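Local coordinates for protein MlnE (Bacillus amyloliquefaciens subsp. plantarum, PDB 5D2E) that is the N-terminal B-type ketoreductase part of a macrolactin assembly-line synthase and probably reduces beta-keto polyketide intermediates with NADPH, at residues M144-L155 and Q185-L195. Residues are numbered along the deposited sequence; the frame is centred on the assembly and turned at random.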
# COMPACT_ATOMS: atom_id res chain seq x y z
N MET A 144 9.08 -6.01 11.31
CA MET A 144 8.68 -5.69 9.94
C MET A 144 9.36 -6.61 8.94
O MET A 144 8.71 -7.09 8.00
CB MET A 144 8.90 -4.25 9.65
CG MET A 144 7.94 -3.34 10.40
SD MET A 144 8.26 -1.60 9.89
CE MET A 144 9.72 -1.30 10.83
N ARG A 145 10.63 -6.90 9.15
CA ARG A 145 11.33 -7.83 8.27
C ARG A 145 10.66 -9.19 8.27
O ARG A 145 10.48 -9.78 7.18
CB ARG A 145 12.81 -7.96 8.66
CG ARG A 145 13.67 -6.80 8.21
CD ARG A 145 15.17 -7.08 8.40
NE ARG A 145 15.96 -5.89 8.10
CZ ARG A 145 16.13 -5.38 6.87
NH1 ARG A 145 15.56 -5.91 5.78
NH2 ARG A 145 16.88 -4.30 6.73
N LYS A 146 10.29 -9.70 9.44
CA LYS A 146 9.63 -11.03 9.50
C LYS A 146 8.30 -11.01 8.80
O LYS A 146 7.99 -11.98 8.07
CB LYS A 146 9.45 -11.51 10.92
CG LYS A 146 10.80 -11.71 11.57
CD LYS A 146 10.77 -12.39 12.94
CE LYS A 146 12.23 -12.71 13.33
NZ LYS A 146 12.52 -12.64 14.79
N GLN A 147 7.52 -9.92 9.00
CA GLN A 147 6.20 -9.86 8.34
C GLN A 147 6.37 -9.83 6.80
O GLN A 147 5.66 -10.51 6.08
CB GLN A 147 5.37 -8.70 8.82
CG GLN A 147 4.91 -8.82 10.30
CD GLN A 147 3.71 -7.95 10.55
OE1 GLN A 147 3.61 -6.83 9.99
NE2 GLN A 147 2.75 -8.47 11.27
N LEU A 148 7.35 -9.07 6.32
CA LEU A 148 7.58 -8.98 4.87
C LEU A 148 8.02 -10.33 4.34
O LEU A 148 7.54 -10.78 3.26
CB LEU A 148 8.60 -7.90 4.58
CG LEU A 148 8.12 -6.46 4.81
CD1 LEU A 148 9.33 -5.54 4.94
CD2 LEU A 148 7.25 -6.04 3.63
N ASN A 149 8.86 -11.03 5.08
CA ASN A 149 9.22 -12.40 4.61
C ASN A 149 8.07 -13.39 4.55
O ASN A 149 8.03 -14.22 3.65
CB ASN A 149 10.37 -12.96 5.42
CG ASN A 149 11.65 -12.32 5.04
OD1 ASN A 149 11.77 -11.74 3.95
ND2 ASN A 149 12.61 -12.35 5.92
N LYS A 150 7.12 -13.27 5.47
CA LYS A 150 5.95 -14.11 5.49
C LYS A 150 4.94 -13.76 4.44
O LYS A 150 4.04 -14.55 4.18
CB LYS A 150 5.30 -14.04 6.87
CG LYS A 150 6.10 -14.77 8.00
CD LYS A 150 5.45 -14.40 9.35
CE LYS A 150 5.64 -15.31 10.54
NZ LYS A 150 7.07 -15.45 10.87
N SER A 151 5.07 -12.60 3.79
CA SER A 151 3.99 -12.12 2.96
C SER A 151 4.56 -11.75 1.58
O SER A 151 4.69 -12.60 0.72
CB SER A 151 3.24 -10.95 3.62
OG SER A 151 4.10 -9.86 4.03
N LEU A 152 4.98 -10.51 1.41
CA LEU A 152 5.52 -10.02 0.12
C LEU A 152 6.62 -10.86 -0.45
O LEU A 152 6.53 -11.30 -1.62
CB LEU A 152 6.02 -8.56 0.30
CG LEU A 152 6.78 -7.94 -0.91
CD1 LEU A 152 5.80 -7.76 -2.06
CD2 LEU A 152 7.47 -6.66 -0.44
N TYR A 153 7.65 -11.15 0.33
CA TYR A 153 8.75 -11.87 -0.24
C TYR A 153 8.45 -13.35 -0.53
O TYR A 153 8.85 -13.87 -1.57
CB TYR A 153 10.04 -11.68 0.55
CG TYR A 153 10.59 -10.25 0.45
CD1 TYR A 153 11.06 -9.75 -0.74
CD2 TYR A 153 10.68 -9.44 1.55
CE1 TYR A 153 11.56 -8.43 -0.84
CE2 TYR A 153 11.17 -8.13 1.47
CZ TYR A 153 11.62 -7.64 0.29
OH TYR A 153 12.09 -6.36 0.26
N SER A 154 7.71 -14.00 0.34
CA SER A 154 7.36 -15.38 0.14
C SER A 154 6.51 -15.47 -1.13
O SER A 154 6.68 -16.34 -1.99
CB SER A 154 6.52 -15.91 1.33
OG SER A 154 6.01 -17.20 0.92
N LEU A 155 5.59 -14.55 -1.28
CA LEU A 155 4.73 -14.53 -2.48
C LEU A 155 5.51 -14.22 -3.74
O LEU A 155 5.22 -14.79 -4.77
CB LEU A 155 3.56 -13.55 -2.31
CG LEU A 155 2.37 -14.00 -1.42
CD1 LEU A 155 1.52 -12.79 -1.15
CD2 LEU A 155 1.55 -15.18 -1.96
N GLN A 185 -2.82 -4.42 10.65
CA GLN A 185 -1.81 -5.17 9.87
C GLN A 185 -1.49 -4.43 8.54
O GLN A 185 -1.93 -4.85 7.46
CB GLN A 185 -2.32 -6.55 9.59
CG GLN A 185 -2.41 -7.46 10.82
CD GLN A 185 -1.08 -8.00 11.31
OE1 GLN A 185 -0.04 -7.38 11.17
NE2 GLN A 185 -1.14 -9.16 11.96
N PRO A 186 -0.75 -3.33 8.63
CA PRO A 186 -0.45 -2.51 7.44
C PRO A 186 0.33 -3.23 6.39
O PRO A 186 0.04 -3.07 5.23
CB PRO A 186 0.35 -1.32 7.97
CG PRO A 186 0.32 -1.40 9.44
CD PRO A 186 -0.24 -2.72 9.88
N ILE A 187 1.25 -4.09 6.81
CA ILE A 187 2.03 -4.89 5.87
C ILE A 187 1.17 -5.98 5.25
O ILE A 187 1.00 -6.05 3.99
CB ILE A 187 3.29 -5.44 6.53
CG1 ILE A 187 4.24 -4.31 6.81
CG2 ILE A 187 3.99 -6.48 5.69
CD1 ILE A 187 5.50 -4.68 7.56
N TYR A 188 0.50 -6.77 6.08
CA TYR A 188 -0.22 -7.87 5.50
C TYR A 188 -1.39 -7.40 4.64
O TYR A 188 -1.69 -8.00 3.61
CB TYR A 188 -0.70 -8.84 6.56
CG TYR A 188 0.35 -9.52 7.36
CD1 TYR A 188 1.56 -9.82 6.83
CD2 TYR A 188 0.08 -9.99 8.65
CE1 TYR A 188 2.52 -10.51 7.55
CE2 TYR A 188 1.02 -10.68 9.37
CZ TYR A 188 2.24 -10.97 8.83
OH TYR A 188 3.20 -11.70 9.52
N ASN A 189 -2.04 -6.30 5.04
CA ASN A 189 -3.18 -5.74 4.29
C ASN A 189 -2.72 -5.20 2.88
O ASN A 189 -3.42 -5.33 1.88
CB ASN A 189 -3.77 -4.59 5.14
CG ASN A 189 -4.82 -3.80 4.41
OD1 ASN A 189 -4.56 -2.65 4.02
ND2 ASN A 189 -5.93 -4.40 4.17
N ALA A 190 -1.49 -4.74 2.81
CA ALA A 190 -0.93 -4.18 1.54
C ALA A 190 -0.70 -5.22 0.45
O ALA A 190 -0.62 -4.90 -0.74
CB ALA A 190 0.32 -3.36 1.81
N VAL A 191 -0.63 -6.49 0.82
CA VAL A 191 -0.48 -7.55 -0.16
C VAL A 191 -1.52 -7.57 -1.24
O VAL A 191 -1.18 -7.92 -2.34
CB VAL A 191 -0.42 -8.91 0.55
CG1 VAL A 191 -0.45 -10.07 -0.42
CG2 VAL A 191 0.81 -8.98 1.45
N GLU A 192 -2.73 -7.13 -0.95
CA GLU A 192 -3.77 -7.06 -1.91
C GLU A 192 -3.31 -6.27 -3.17
O GLU A 192 -3.60 -6.68 -4.28
CB GLU A 192 -4.98 -6.37 -1.33
CG GLU A 192 -6.12 -6.20 -2.32
CD GLU A 192 -7.08 -5.04 -1.97
OE1 GLU A 192 -6.78 -4.25 -1.03
OE2 GLU A 192 -8.13 -4.93 -2.64
N SER A 193 -2.60 -5.15 -2.95
CA SER A 193 -2.11 -4.27 -4.05
C SER A 193 -1.09 -5.04 -4.89
O SER A 193 -1.15 -4.99 -6.08
CB SER A 193 -1.42 -3.07 -3.45
OG SER A 193 -2.27 -2.32 -2.64
N PHE A 194 -0.23 -5.85 -4.26
CA PHE A 194 0.70 -6.73 -4.98
C PHE A 194 -0.07 -7.77 -5.80
O PHE A 194 0.21 -7.97 -6.98
CB PHE A 194 1.62 -7.40 -3.92
CG PHE A 194 2.62 -8.33 -4.46
CD1 PHE A 194 3.85 -7.85 -4.93
CD2 PHE A 194 2.37 -9.69 -4.48
CE1 PHE A 194 4.78 -8.71 -5.47
CE2 PHE A 194 3.30 -10.56 -5.01
CZ PHE A 194 4.50 -10.05 -5.50
N LEU A 195 -1.02 -8.46 -5.18
CA LEU A 195 -1.75 -9.53 -5.88
C LEU A 195 -2.54 -9.03 -7.07
O LEU A 195 -2.66 -9.73 -8.11
CB LEU A 195 -2.71 -10.25 -4.91
CG LEU A 195 -2.05 -10.97 -3.73
CD1 LEU A 195 -3.05 -11.43 -2.70
CD2 LEU A 195 -1.26 -12.17 -4.26
O HOH W 1 1.15 -6.19 8.98
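Ile187 fits as a knob into a hole formed by Met144, Gln147, Leu148 and Ser151, and so joins two nearly parallel helices of the Rossmann-like structural subdomain of this ketoreductase, whose NADP is bound by residues later in the chain. The axes run 10° apart and approach to 9.2 Å, and strand 171-180 lies between them in the chain, its Tyr175 and Tyr177 touching the second helix. Within the hole the two branches of Ile187 divide the work: CD1 reaches CG of Met144, whereas CG2 lies 3.9 Å from CD2 of Leu148.

Further along, the apolar packing passes to Leu152 and Leu155. With CG anti to the backbone N (chi1 173°), Leu152 sends CD1 over one face of the Phe194 ring, 3.5 Å from its CD1. Leu155 CD1 presses against Val191 CG1 at 3.4 Å, tight for two methyls. Helix 386-394 adds Phe386 against Met144 and Leu148.

Polar contacts gather at the start of helix 186-201, where Gln185 holds the N-cap position. Gln147 brings its amide carbon CD over one face of the Tyr188 ring, offset toward the rim, with the two planes tilted 37° apart, while the phenol OH is hydrogen-bonded to Ala134 O. The same amide donates through NE2 to Gln185 OE1, 3.0 Å away, and Gln185 NE2 in turn binds Gly135 O and Glu178 O. A water ties the groups together: it donates to OE1 of both glutamines and accepts from Tyr188 N. Where the first helix widens into a pi-type turn, Ser151 OG lies at the Tyr188 ring edge and donates to Gln147 O over 2.7 Å, from above the carbonyl plane.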